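PDB 3WY8: serine protease from Arthrobacter nicotinovorans, which probably cleaves peptide bonds, including those of keratin, as a secreted trypsin-like serine protease, the chain described here being its catalytic part. Local coordinates for residues 12-17 and 54-59; 41-46 and 90-95; 186-191 and 201-206. All coordinates share one frame; numbering follows the deposited sequence.

Contact 1. Residues 12-17 and 54-59; sequences GKIFFT and TNFIFV
T54 and N55 meet T17 at one end of the antiparallel pairing of strands 55-60 and 11-18, which closes the six-stranded N-terminal barrel of this trypsin-like fold. T54 N donates to T17 O, while T54 OG1 comes close to T17 CG2, the two side chains crossing at a slant. N55 then accepts a bond from T17 N at its carbonyl, and the same O is grazed by F16 CB at 3.2 Å.

F56 turns inward, its CG anti to the backbone N (chi1 -179°), and this swings the ring across to I14. The methyl I14 CG2 sits over one face, 3.8 Å from the ring centroid and 20° off the normal, while I14 CD1 meets F56 CZ at 3.5 Å. L77 and A74 of the neighbouring strand touch the same ring inside the barrel. An alanine at F56 would probably open a gap in the barrel interior beneath I14 CG2 and CD1, leaving that side chain without its aromatic floor.

I57 points to the other side of the sheet with F15 and exchanges two backbone bonds with it, I57 N to F15 O and F15 N to I57 O. Its carbonyl oxygen also receives a CA-H...O contact from I14 CA, at 3.2 Å. With F58 the chain faces inward again: I14 CG1 comes to the ring edge, in its plane, 3.8 Å from F58 CD1, and F58 CE1 rests 3.4 Å from G12 CA. A beta carbon on G12 would collide with that ring and with V59 O.

V59 completes the pairing through reciprocal bonds with K13, the one from V59 N to K13 O being the shorter at 2.8 Å. On the outer face its methyl CG2 reaches the edge of the F15 ring, 4.1 Å from CE2.

Contact 2. Residues 41-46 and 90-95; sequences AGHCLN and QYDTAF
With its CG between the backbone N and the carbonyl carbon (chi1 79°), the H43 ring turns to meet D92, whose carboxylate is carried across by a CG anti to its own backbone N (chi1 -170°). The pair makes a His-carboxylate hydrogen bond in the arrangement of the charge-relay triad of chymotrypsin-fold proteases, probably completed by S171, to which H43 NE2 is hydrogen-bonded. H43 ND1 donates to D92 OD2 at 2.7 Å. The oxygen lies in the imidazole plane and uses its syn lone pair, although the ring and carboxylate planes are 40° apart. The other oxygen, OD1, accepts from H43 N at 2.8 Å, also on its syn side, and G42 N lies 2.7 Å from it. Bonded to H43 through both oxygens, with S190 OG as a further partner of OD2, the carboxylate is probably restrained from rotating, and its bond to ND1 helps orient the imidazole. D92 itself is the centre of an inverse gamma turn. The 3-10 turn 42-44 that presents the histidine is tied down by the disulfide from C44 to C25. Just beyond it L45 packs on the start of strand 94-98, and its methyl CD1 presses tightly against A94 CB at 3.4 Å.

Contact 3. Residues 186-191 and 201-206; sequences NSVNSY and YGPYWG
This is a buried, mixed contact between the ends of two strands of the C-terminal sheet, in which a classic beta bulge gives way to side-chain and water-mediated packing along the segment that leads into helix 207-218. S190 and Y191 both face Y201: Y201 O accepts from S190 N at 2.8 Å and from Y191 N, and Y201 N returns a bond to Y191 O.

The tyrosines at the bulge pack on each other. Y191 CG stands between its backbone N and carbonyl carbon (chi1 71°), which folds the ring back over Y201 so that CB of Y201 sits above its centre, 3.5 Å from the centroid. The rings themselves are almost parallel, with planes 12° apart, but are slid so far that they barely overlap. Outside the pair, Y191 OH is hydrogen-bonded to D151 and T159.

Ahead of the bulge, V188 O lies 3.1 Å from G202 CA, where a side chain on the glycine would collide with it. S187 OG donates to P203 O at 2.7 Å, and V188 CG2 packs on CD of the proline. W205 lays one indole face along the backbone of N186 and S187, with S187 CA 3.7 Å from the centroid of the five-membered ring. Two waters link the far end: one accepts from N186 ND2 and donates to W205 O, and the other accepts from the W205 backbone N and lies within hydrogen-bonding distance of N186 O.

The chemistry suggests a well-defined position for S190, whose hydroxyl is hydrogen-bonded to D92. Its neighbour Y191 is fixed by two backbone bonds and a covered ring face, so the bulge probably holds this hydroxyl in place beside the presumed catalytic residues, as the corresponding serine does in trypsin-like proteases.

Contact 2 sits between the other two, with its centre 13 Å from that of contact 1 and 9 Å from that of contact 3. Contacts 1 and 3 lie on opposite sides of the chain's centre and do not touch, their nearest atoms being about 9 Å apart. From the N-terminal barrel, F16 CE1 reaches C44 O at 3.3 Å, packing contact 1 behind the turn that carries H43. From the C-terminal side, S190 OG probably bonds D92 OD2 at 2.7 Å, S190 O lies 3.1 Å from H43 CE1, and T93 OG1 and W205 NE1 are 3.0 Å apart. The probable active site is thus assembled where the two barrels meet.

Contact 1. Residues 12-17 and 54-59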
ATOM      1  N   GLY A  12       2.771   7.084  -3.550  1.00 16.23           N
ATOM      2  CA  GLY A  12       2.266   7.205  -4.912  1.00 16.24           C
ATOM      3  C   GLY A  12       0.935   6.537  -5.205  1.00 16.42           C
ATOM      4  O   GLY A  12       0.416   5.743  -4.417  1.00 16.28           O
ATOM      5  N   LYS A  13       0.389   6.898  -6.361  1.00 16.25           N
ATOM      6  CA  LYS A  13      -0.811   6.287  -6.902  1.00 16.38           C
ATOM      7  C   LYS A  13      -0.394   5.159  -7.838  1.00 16.69           C
ATOM      8  O   LYS A  13       0.615   5.270  -8.541  1.00 16.80           O
ATOM      9  CB  LYS A  13      -1.619   7.342  -7.657  1.00 16.34           C
ATOM     10  CG  LYS A  13      -3.026   6.901  -8.070  1.00 16.13           C
ATOM     11  CD  LYS A  13      -3.744   8.048  -8.772  1.00 16.39           C
ATOM     12  CE  LYS A  13      -5.106   7.627  -9.318  1.00 16.37           C
ATOM     13  NZ  LYS A  13      -6.137   7.440  -8.261  1.00 15.29           N
ATOM     14  N   ILE A  14      -1.172   4.081  -7.840  1.00 16.55           N
ATOM     15  CA  ILE A  14      -0.906   2.928  -8.700  1.00 16.58           C
ATOM     16  C   ILE A  14      -2.029   2.759  -9.715  1.00 16.89           C
ATOM     17  O   ILE A  14      -3.208   2.826  -9.357  1.00 16.75           O
ATOM     18  CB  ILE A  14      -0.765   1.629  -7.871  1.00 16.58           C
ATOM     19  CG1 ILE A  14       0.455   1.712  -6.945  1.00 16.49           C
ATOM     20  CG2 ILE A  14      -0.653   0.400  -8.773  1.00 17.38           C
ATOM     21  CD1 ILE A  14       0.460   0.656  -5.838  1.00 17.05           C
ATOM     22  N   PHE A  15      -1.648   2.563 -10.975  1.00 17.02           N
ATOM     23  CA  PHE A  15      -2.580   2.210 -12.043  1.00 17.39           C
ATOM     24  C   PHE A  15      -2.185   0.822 -12.514  1.00 17.52           C
ATOM     25  O   PHE A  15      -1.015   0.582 -12.839  1.00 17.62           O
ATOM     26  CB  PHE A  15      -2.463   3.194 -13.208  1.00 17.37           C
ATOM     27  CG  PHE A  15      -2.840   4.608 -12.860  1.00 17.23           C
ATOM     28  CD1 PHE A  15      -4.119   5.089 -13.143  1.00 17.24           C
ATOM     29  CD2 PHE A  15      -1.916   5.466 -12.263  1.00 17.37           C
ATOM     30  CE1 PHE A  15      -4.474   6.396 -12.832  1.00 16.84           C
ATOM     31  CE2 PHE A  15      -2.260   6.780 -11.952  1.00 17.51           C
ATOM     32  CZ  PHE A  15      -3.542   7.248 -12.242  1.00 16.84           C
ATOM     33  N   PHE A  16      -3.139  -0.104 -12.552  1.00 17.58           N
ATOM     34  CA  PHE A  16      -2.785  -1.474 -12.917  1.00 17.49           C
ATOM     35  C   PHE A  16      -3.845  -2.240 -13.696  1.00 17.73           C
ATOM     36  O   PHE A  16      -5.010  -1.841 -13.739  1.00 17.49           O
ATOM     37  CB  PHE A  16      -2.293  -2.270 -11.691  1.00 17.70           C
ATOM     38  CG  PHE A  16      -3.355  -2.547 -10.655  1.00 17.92           C
ATOM     39  CD1 PHE A  16      -3.896  -3.823 -10.526  1.00 18.64           C
ATOM     40  CD2 PHE A  16      -3.785  -1.548  -9.786  1.00 17.95           C
ATOM     41  CE1 PHE A  16      -4.869  -4.102  -9.560  1.00 18.11           C
ATOM     42  CE2 PHE A  16      -4.758  -1.816  -8.813  1.00 17.91           C
ATOM     43  CZ  PHE A  16      -5.297  -3.097  -8.702  1.00 18.77           C
ATOM     44  N   THR A  17      -3.407  -3.319 -14.341  1.00 17.86           N
ATOM     45  CA  THR A  17      -4.299  -4.231 -15.038  1.00 18.63           C
ATOM     46  C   THR A  17      -4.192  -5.590 -14.360  1.00 18.77           C
ATOM     47  O   THR A  17      -3.100  -6.146 -14.236  1.00 18.66           O
ATOM     48  CB  THR A  17      -3.950  -4.331 -16.540  1.00 18.92           C
ATOM     49  OG1 THR A  17      -4.001  -3.021 -17.126  1.00 18.91           O
ATOM     50  CG2 THR A  17      -4.935  -5.233 -17.266  1.00 19.14           C
ATOM     51  N   THR A  54      -0.796  -7.786 -14.951  1.00 20.43           N
ATOM     52  CA  THR A  54      -0.071  -7.805 -16.224  1.00 20.91           C
ATOM     53  C   THR A  54       0.601  -6.467 -16.535  1.00 21.01           C
ATOM     54  O   THR A  54       1.516  -6.399 -17.358  1.00 21.46           O
ATOM     55  CB  THR A  54      -0.975  -8.238 -17.394  1.00 20.85           C
ATOM     56  OG1 THR A  54      -2.170  -7.447 -17.396  1.00 21.17           O
ATOM     57  CG2 THR A  54      -1.346  -9.719 -17.261  1.00 21.22           C
ATOM     58  N   ASN A  55       0.136  -5.407 -15.877  1.00 20.92           N
ATOM     59  CA  ASN A  55       0.781  -4.096 -15.929  1.00 20.81           C
ATOM     60  C   ASN A  55       0.556  -3.392 -14.602  1.00 20.36           C
ATOM     61  O   ASN A  55      -0.520  -3.505 -14.024  1.00 20.10           O
ATOM     62  CB  ASN A  55       0.240  -3.249 -17.088  1.00 21.03           C
ATOM     63  CG  ASN A  55       1.197  -2.136 -17.500  1.00 22.73           C
ATOM     64  OD1 ASN A  55       0.817  -0.965 -17.563  1.00 24.93           O
ATOM     65  ND2 ASN A  55       2.450  -2.497 -17.775  1.00 23.51           N
ATOM     66  N   PHE A  56       1.579  -2.691 -14.121  1.00 19.91           N
ATOM     67  CA  PHE A  56       1.566  -2.088 -12.784  1.00 19.66           C
ATOM     68  C   PHE A  56       2.440  -0.842 -12.822  1.00 19.37           C
ATOM     69  O   PHE A  56       3.659  -0.933 -13.001  1.00 19.58           O
ATOM     70  CB  PHE A  56       2.091  -3.109 -11.758  1.00 19.51           C
ATOM     71  CG  PHE A  56       2.101  -2.626 -10.320  1.00 19.52           C
ATOM     72  CD1 PHE A  56       1.123  -3.058  -9.425  1.00 18.78           C
ATOM     73  CD2 PHE A  56       3.111  -1.788  -9.851  1.00 19.68           C
ATOM     74  CE1 PHE A  56       1.137  -2.650  -8.089  1.00 19.10           C
ATOM     75  CE2 PHE A  56       3.134  -1.365  -8.517  1.00 19.67           C
ATOM     76  CZ  PHE A  56       2.143  -1.801  -7.634  1.00 19.52           C
ATOM     77  N   ILE A  57       1.801   0.319 -12.680  1.00 18.87           N
ATOM     78  CA  ILE A  57       2.476   1.611 -12.791  1.00 18.72           C
ATOM     79  C   ILE A  57       2.385   2.365 -11.470  1.00 18.25           C
ATOM     80  O   ILE A  57       1.303   2.525 -10.917  1.00 18.27           O
ATOM     81  CB  ILE A  57       1.866   2.483 -13.928  1.00 18.56           C
ATOM     82  CG1 ILE A  57       1.792   1.708 -15.252  1.00 19.38           C
ATOM     83  CG2 ILE A  57       2.619   3.824 -14.073  1.00 19.32           C
ATOM     84  CD1 ILE A  57       3.143   1.204 -15.794  1.00 19.80           C
ATOM     85  N   PHE A  58       3.532   2.815 -10.972  1.00 17.72           N
ATOM     86  CA  PHE A  58       3.606   3.581  -9.733  1.00 17.79           C
ATOM     87  C   PHE A  58       3.944   5.026 -10.061  1.00 17.76           C
ATOM     88  O   PHE A  58       4.923   5.300 -10.764  1.00 18.11           O
ATOM     89  CB  PHE A  58       4.657   2.955  -8.805  1.00 17.52           C
ATOM     90  CG  PHE A  58       4.788   3.627  -7.460  1.00 17.15           C
ATOM     91  CD1 PHE A  58       3.744   3.591  -6.531  1.00 17.31           C
ATOM     92  CD2 PHE A  58       5.977   4.256  -7.106  1.00 17.68           C
ATOM     93  CE1 PHE A  58       3.879   4.195  -5.276  1.00 17.54           C
ATOM     94  CE2 PHE A  58       6.124   4.862  -5.856  1.00 17.89           C
ATOM     95  CZ  PHE A  58       5.070   4.833  -4.939  1.00 18.04           C
ATOM     96  N   VAL A  59       3.112   5.950  -9.581  1.00 17.78           N
ATOM     97  CA  VAL A  59       3.340   7.373  -9.821  1.00 17.62           C
ATOM     98  C   VAL A  59       3.567   8.107  -8.494  1.00 17.42           C
ATOM     99  O   VAL A  59       2.610   8.506  -7.834  1.00 17.35           O
ATOM    100  CB  VAL A  59       2.178   8.031 -10.614  1.00 17.62           C
ATOM    101  CG1 VAL A  59       2.585   9.413 -11.077  1.00 17.69           C
ATOM    102  CG2 VAL A  59       1.771   7.174 -11.817  1.00 17.79           C
TER

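Contact 2. Residues 41-46 and 90-95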
ATOM      1  N   ALA A  41      -1.027  -3.420  -1.261  1.00 16.15           N
ATOM      2  CA  ALA A  41      -1.851  -4.559  -0.845  1.00 16.01           C
ATOM      3  C   ALA A  41      -1.665  -5.707  -1.823  1.00 16.05           C
ATOM      4  O   ALA A  41      -1.380  -5.479  -2.994  1.00 15.74           O
ATOM      5  CB  ALA A  41      -3.316  -4.165  -0.783  1.00 16.02           C
ATOM      6  N   GLY A  42      -1.830  -6.938  -1.343  1.00 16.22           N
ATOM      7  CA  GLY A  42      -1.772  -8.104  -2.227  1.00 16.19           C
ATOM      8  C   GLY A  42      -2.810  -7.975  -3.327  1.00 16.42           C
ATOM      9  O   GLY A  42      -2.533  -8.276  -4.491  1.00 16.55           O
ATOM     10  N   HIS A  43      -3.999  -7.492  -2.964  1.00 16.64           N
ATOM     11  CA  HIS A  43      -5.095  -7.352  -3.934  1.00 16.75           C
ATOM     12  C   HIS A  43      -4.889  -6.240  -4.966  1.00 17.08           C
ATOM     13  O   HIS A  43      -5.670  -6.111  -5.913  1.00 17.33           O
ATOM     14  CB  HIS A  43      -6.472  -7.287  -3.235  1.00 16.85           C
ATOM     15  CG  HIS A  43      -6.820  -5.951  -2.652  1.00 16.83           C
ATOM     16  ND1 HIS A  43      -6.710  -5.671  -1.306  1.00 17.51           N
ATOM     17  CD2 HIS A  43      -7.345  -4.842  -3.225  1.00 17.92           C
ATOM     18  CE1 HIS A  43      -7.118  -4.433  -1.082  1.00 16.98           C
ATOM     19  NE2 HIS A  43      -7.513  -3.910  -2.230  1.00 17.34           N
ATOM     20  N   CYS A  44      -3.817  -5.468  -4.799  1.00 16.98           N
ATOM     21  CA  CYS A  44      -3.445  -4.439  -5.766  1.00 17.65           C
ATOM     22  C   CYS A  44      -2.487  -4.964  -6.833  1.00 17.62           C
ATOM     23  O   CYS A  44      -2.095  -4.223  -7.731  1.00 18.25           O
ATOM     24  CB  CYS A  44      -2.815  -3.231  -5.067  1.00 17.71           C
ATOM     25  SG  CYS A  44      -3.944  -2.292  -3.995  1.00 19.44           S
ATOM     26  N   LEU A  45      -2.098  -6.232  -6.739  1.00 17.85           N
ATOM     27  CA  LEU A  45      -1.192  -6.794  -7.744  1.00 17.92           C
ATOM     28  C   LEU A  45      -1.378  -8.286  -8.037  1.00 18.23           C
ATOM     29  O   LEU A  45      -0.665  -8.847  -8.869  1.00 18.24           O
ATOM     30  CB  LEU A  45       0.279  -6.465  -7.413  1.00 17.65           C
ATOM     31  CG  LEU A  45       0.878  -6.835  -6.053  1.00 17.80           C
ATOM     32  CD1 LEU A  45       0.968  -8.355  -5.869  1.00 18.12           C
ATOM     33  CD2 LEU A  45       2.263  -6.207  -5.929  1.00 17.84           C
ATOM     34  N   ASN A  46      -2.323  -8.923  -7.350  1.00 18.50           N
ATOM     35  CA  ASN A  46      -2.597 -10.344  -7.564  1.00 18.94           C
ATOM     36  C   ASN A  46      -4.065 -10.643  -7.291  1.00 19.37           C
ATOM     37  O   ASN A  46      -4.630 -10.138  -6.321  1.00 19.33           O
ATOM     38  CB  ASN A  46      -1.682 -11.213  -6.689  1.00 18.92           C
ATOM     39  CG  ASN A  46      -1.931 -12.704  -6.882  1.00 19.22           C
ATOM     40  OD1 ASN A  46      -2.885 -13.251  -6.340  1.00 19.64           O
ATOM     41  ND2 ASN A  46      -1.072 -13.359  -7.659  1.00 19.35           N
ATOM     42  N   GLN A  90      -5.683 -12.171   5.785  1.00 18.83           N
ATOM     43  CA  GLN A  90      -4.691 -11.988   6.846  1.00 18.72           C
ATOM     44  C   GLN A  90      -3.354 -11.515   6.287  1.00 18.63           C
ATOM     45  O   GLN A  90      -2.600 -10.806   6.965  1.00 18.66           O
ATOM     46  CB  GLN A  90      -4.480 -13.280   7.645  1.00 18.56           C
ATOM     47  CG  GLN A  90      -3.314 -13.189   8.626  1.00 18.96           C
ATOM     48  CD  GLN A  90      -3.352 -14.226   9.727  1.00 19.31           C
ATOM     49  OE1 GLN A  90      -4.255 -15.063   9.790  1.00 20.34           O
ATOM     50  NE2 GLN A  90      -2.359 -14.172  10.611  1.00 19.50           N
ATOM     51  N   TYR A  91      -3.073 -11.912   5.048  1.00 18.36           N
ATOM     52  CA  TYR A  91      -1.782 -11.655   4.430  1.00 18.36           C
ATOM     53  C   TYR A  91      -1.902 -10.769   3.188  1.00 18.10           C
ATOM     54  O   TYR A  91      -1.172 -10.949   2.212  1.00 17.70           O
ATOM     55  CB  TYR A  91      -1.090 -12.989   4.105  1.00 18.50           C
ATOM     56  CG  TYR A  91      -0.993 -13.932   5.289  1.00 19.08           C
ATOM     57  CD1 TYR A  91      -0.022 -13.750   6.271  1.00 19.31           C
ATOM     58  CD2 TYR A  91      -1.879 -15.002   5.429  1.00 20.18           C
ATOM     59  CE1 TYR A  91       0.070 -14.614   7.366  1.00 20.92           C
ATOM     60  CE2 TYR A  91      -1.789 -15.877   6.515  1.00 21.21           C
ATOM     61  CZ  TYR A  91      -0.814 -15.675   7.476  1.00 21.31           C
ATOM     62  OH  TYR A  91      -0.720 -16.534   8.551  1.00 22.85           O
ATOM     63  N   ASP A  92      -2.813  -9.795   3.242  1.00 17.67           N
ATOM     64  CA  ASP A  92      -3.045  -8.882   2.121  1.00 17.54           C
ATOM     65  C   ASP A  92      -2.008  -7.755   2.091  1.00 17.46           C
ATOM     66  O   ASP A  92      -2.315  -6.593   2.355  1.00 17.65           O
ATOM     67  CB  ASP A  92      -4.480  -8.324   2.162  1.00 17.37           C
ATOM     68  CG  ASP A  92      -4.857  -7.562   0.896  1.00 17.97           C
ATOM     69  OD1 ASP A  92      -4.169  -7.724  -0.136  1.00 16.44           O
ATOM     70  OD2 ASP A  92      -5.856  -6.804   0.938  1.00 18.37           O
ATOM     71  N   THR A  93      -0.770  -8.124   1.784  1.00 16.97           N
ATOM     72  CA  THR A  93       0.296  -7.166   1.534  1.00 16.78           C
ATOM     73  C   THR A  93       1.202  -7.778   0.487  1.00 16.72           C
ATOM     74  O   THR A  93       1.382  -8.996   0.448  1.00 16.63           O
ATOM     75  CB  THR A  93       1.104  -6.833   2.812  1.00 16.51           C
ATOM     76  OG1 THR A  93       0.256  -6.165   3.752  1.00 16.78           O
ATOM     77  CG2 THR A  93       2.290  -5.920   2.503  1.00 16.62           C
ATOM     78  N   ALA A  94       1.753  -6.928  -0.370  1.00 16.68           N
ATOM     79  CA  ALA A  94       2.671  -7.375  -1.400  1.00 16.92           C
ATOM     80  C   ALA A  94       3.653  -6.268  -1.748  1.00 17.20           C
ATOM     81  O   ALA A  94       3.486  -5.118  -1.341  1.00 17.02           O
ATOM     82  CB  ALA A  94       1.898  -7.826  -2.633  1.00 16.69           C
ATOM     83  N   PHE A  95       4.696  -6.633  -2.485  1.00 17.13           N
ATOM     84  CA  PHE A  95       5.744  -5.697  -2.825  1.00 17.45           C
ATOM     85  C   PHE A  95       6.052  -5.794  -4.302  1.00 17.65           C
ATOM     86  O   PHE A  95       6.222  -6.882  -4.850  1.00 18.11           O
ATOM     87  CB  PHE A  95       6.999  -5.949  -1.981  1.00 17.28           C
ATOM     88  CG  PHE A  95       6.746  -5.852  -0.508  1.00 17.00           C
ATOM     89  CD1 PHE A  95       6.889  -4.639   0.157  1.00 16.90           C
ATOM     90  CD2 PHE A  95       6.314  -6.966   0.210  1.00 17.07           C
ATOM     91  CE1 PHE A  95       6.631  -4.539   1.524  1.00 17.37           C
ATOM     92  CE2 PHE A  95       6.044  -6.877   1.576  1.00 17.11           C
ATOM     93  CZ  PHE A  95       6.208  -5.661   2.235  1.00 16.94           C
TER

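Contact 3. Residues 186-191 and 201-206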
ATOM      1  N   ASN A 186       4.209   0.103   8.662  1.00 15.92           N
ATOM      2  CA  ASN A 186       3.926  -1.109   9.427  1.00 15.73           C
ATOM      3  C   ASN A 186       2.593  -1.780   9.062  1.00 15.64           C
ATOM      4  O   ASN A 186       2.196  -2.751   9.698  1.00 15.40           O
ATOM      5  CB  ASN A 186       4.027  -0.804  10.930  1.00 15.83           C
ATOM      6  CG  ASN A 186       3.844  -2.035  11.811  1.00 16.09           C
ATOM      7  OD1 ASN A 186       2.994  -2.037  12.701  1.00 16.53           O
ATOM      8  ND2 ASN A 186       4.641  -3.083  11.572  1.00 16.72           N
ATOM      9  N   SER A 187       1.914  -1.255   8.037  1.00 15.24           N
ATOM     10  CA  SER A 187       0.752  -1.918   7.422  1.00 15.11           C
ATOM     11  C   SER A 187       0.369  -1.215   6.120  1.00 14.88           C
ATOM     12  O   SER A 187       1.052  -0.279   5.692  1.00 14.61           O
ATOM     13  CB  SER A 187      -0.444  -1.981   8.383  1.00 15.14           C
ATOM     14  OG  SER A 187      -1.443  -2.860   7.882  1.00 15.84           O
ATOM     15  N   VAL A 188      -0.705  -1.691   5.489  1.00 14.86           N
ATOM     16  CA  VAL A 188      -1.295  -1.057   4.306  1.00 15.21           C
ATOM     17  C   VAL A 188      -2.812  -1.021   4.443  1.00 15.48           C
ATOM     18  O   VAL A 188      -3.389  -1.823   5.172  1.00 15.49           O
ATOM     19  CB  VAL A 188      -0.942  -1.802   2.987  1.00 15.14           C
ATOM     20  CG1 VAL A 188       0.546  -1.704   2.684  1.00 15.18           C
ATOM     21  CG2 VAL A 188      -1.394  -3.265   3.039  1.00 15.11           C
ATOM     22  N   ASN A 189      -3.459  -0.091   3.744  1.00 15.55           N
ATOM     23  CA  ASN A 189      -4.916  -0.114   3.615  1.00 15.41           C
ATOM     24  C   ASN A 189      -5.373  -1.375   2.878  1.00 15.79           C
ATOM     25  O   ASN A 189      -4.936  -1.634   1.755  1.00 15.82           O
ATOM     26  CB  ASN A 189      -5.403   1.124   2.859  1.00 15.65           C
ATOM     27  CG  ASN A 189      -5.048   2.418   3.561  1.00 15.25           C
ATOM     28  OD1 ASN A 189      -5.128   2.519   4.786  1.00 16.84           O
ATOM     29  ND2 ASN A 189      -4.666   3.427   2.782  1.00 15.15           N
ATOM     30  N   SER A 190      -6.245  -2.159   3.508  1.00 15.90           N
ATOM     31  CA  SER A 190      -6.672  -3.434   2.921  1.00 16.39           C
ATOM     32  C   SER A 190      -8.174  -3.545   2.664  1.00 16.69           C
ATOM     33  O   SER A 190      -8.599  -3.848   1.543  1.00 16.97           O
ATOM     34  CB  SER A 190      -6.194  -4.611   3.783  1.00 16.47           C
ATOM     35  OG  SER A 190      -6.767  -5.832   3.334  1.00 17.02           O
ATOM     36  N   TYR A 191      -8.980  -3.320   3.695  1.00 17.25           N
ATOM     37  CA  TYR A 191     -10.422  -3.442   3.541  1.00 17.89           C
ATOM     38  C   TYR A 191     -11.214  -2.569   4.500  1.00 18.49           C
ATOM     39  O   TYR A 191     -10.705  -2.115   5.527  1.00 18.52           O
ATOM     40  CB  TYR A 191     -10.876  -4.912   3.665  1.00 17.48           C
ATOM     41  CG  TYR A 191     -10.784  -5.507   5.062  1.00 17.42           C
ATOM     42  CD1 TYR A 191     -11.859  -5.425   5.953  1.00 17.13           C
ATOM     43  CD2 TYR A 191      -9.630  -6.167   5.482  1.00 17.83           C
ATOM     44  CE1 TYR A 191     -11.778  -5.978   7.236  1.00 17.03           C
ATOM     45  CE2 TYR A 191      -9.541  -6.728   6.759  1.00 17.24           C
ATOM     46  CZ  TYR A 191     -10.615  -6.627   7.625  1.00 16.92           C
ATOM     47  OH  TYR A 191     -10.534  -7.169   8.884  1.00 18.08           O
ATOM     48  N   TYR A 201      -9.227  -1.164   7.657  1.00 16.96           N
ATOM     49  CA  TYR A 201      -8.449  -2.269   8.208  1.00 17.27           C
ATOM     50  C   TYR A 201      -7.194  -2.544   7.399  1.00 17.24           C
ATOM     51  O   TYR A 201      -7.198  -2.441   6.169  1.00 17.34           O
ATOM     52  CB  TYR A 201      -9.299  -3.535   8.312  1.00 17.13           C
ATOM     53  CG  TYR A 201     -10.325  -3.424   9.399  1.00 17.88           C
ATOM     54  CD1 TYR A 201     -10.000  -3.751  10.715  1.00 18.41           C
ATOM     55  CD2 TYR A 201     -11.610  -2.957   9.126  1.00 18.43           C
ATOM     56  CE1 TYR A 201     -10.930  -3.619  11.733  1.00 19.99           C
ATOM     57  CE2 TYR A 201     -12.556  -2.834  10.142  1.00 19.37           C
ATOM     58  CZ  TYR A 201     -12.201  -3.166  11.440  1.00 20.15           C
ATOM     59  OH  TYR A 201     -13.119  -3.048  12.460  1.00 22.09           O
ATOM     60  N   GLY A 202      -6.124  -2.881   8.117  1.00 17.08           N
ATOM     61  CA  GLY A 202      -4.852  -3.265   7.518  1.00 17.03           C
ATOM     62  C   GLY A 202      -4.300  -4.509   8.187  1.00 16.75           C
ATOM     63  O   GLY A 202      -4.494  -4.704   9.393  1.00 17.27           O
ATOM     64  N   PRO A 203      -3.596  -5.359   7.420  1.00 16.80           N
ATOM     65  CA  PRO A 203      -3.080  -6.605   7.986  1.00 16.60           C
ATOM     66  C   PRO A 203      -1.916  -6.393   8.955  1.00 16.60           C
ATOM     67  O   PRO A 203      -1.183  -5.399   8.864  1.00 16.56           O
ATOM     68  CB  PRO A 203      -2.587  -7.370   6.755  1.00 16.38           C
ATOM     69  CG  PRO A 203      -2.235  -6.310   5.786  1.00 17.04           C
ATOM     70  CD  PRO A 203      -3.270  -5.238   5.989  1.00 16.68           C
ATOM     71  N   TYR A 204      -1.760  -7.338   9.876  1.00 16.64           N
ATOM     72  CA  TYR A 204      -0.628  -7.331  10.781  1.00 16.65           C
ATOM     73  C   TYR A 204       0.638  -7.678  10.003  1.00 17.03           C
ATOM     74  O   TYR A 204       0.681  -8.679   9.286  1.00 17.48           O
ATOM     75  CB  TYR A 204      -0.837  -8.337  11.914  1.00 16.53           C
ATOM     76  CG  TYR A 204       0.338  -8.380  12.855  1.00 16.32           C
ATOM     77  CD1 TYR A 204       0.524  -7.378  13.806  1.00 16.44           C
ATOM     78  CD2 TYR A 204       1.283  -9.405  12.774  1.00 16.21           C
ATOM     79  CE1 TYR A 204       1.614  -7.398  14.663  1.00 17.09           C
ATOM     80  CE2 TYR A 204       2.379  -9.437  13.630  1.00 16.94           C
ATOM     81  CZ  TYR A 204       2.535  -8.432  14.571  1.00 16.95           C
ATOM     82  OH  TYR A 204       3.614  -8.465  15.421  1.00 18.44           O
ATOM     83  N   TRP A 205       1.661  -6.840  10.132  1.00 17.29           N
ATOM     84  CA  TRP A 205       2.922  -7.094   9.449  1.00 17.12           C
ATOM     85  C   TRP A 205       3.807  -8.026  10.271  1.00 17.50           C
ATOM     86  O   TRP A 205       4.601  -7.587  11.110  1.00 17.20           O
ATOM     87  CB  TRP A 205       3.618  -5.782   9.079  1.00 17.14           C
ATOM     88  CG  TRP A 205       3.189  -5.269   7.729  1.00 16.20           C
ATOM     89  CD1 TRP A 205       2.035  -5.576   7.057  1.00 15.77           C
ATOM     90  CD2 TRP A 205       3.910  -4.363   6.891  1.00 16.60           C
ATOM     91  NE1 TRP A 205       2.000  -4.923   5.852  1.00 15.77           N
ATOM     92  CE2 TRP A 205       3.137  -4.166   5.727  1.00 16.37           C
ATOM     93  CE3 TRP A 205       5.135  -3.694   7.012  1.00 16.83           C
ATOM     94  CZ2 TRP A 205       3.554  -3.328   4.683  1.00 16.53           C
ATOM     95  CZ3 TRP A 205       5.549  -2.862   5.973  1.00 16.93           C
ATOM     96  CH2 TRP A 205       4.762  -2.690   4.825  1.00 17.05           C
ATOM     97  N   GLY A 206       3.639  -9.323  10.019  1.00 17.53           N
ATOM     98  CA  GLY A 206       4.342 -10.358  10.759  1.00 17.82           C
ATOM     99  C   GLY A 206       5.384 -11.079   9.932  1.00 18.15           C
ATOM    100  O   GLY A 206       5.881 -10.547   8.948  1.00 17.75           O
TER
HETATM  101  O   HOH W   1       4.065  -5.584  13.040  1.00 16.41           O
HETATM  102  O   HOH W   2       0.978  -4.371  11.545  1.00 17.17           O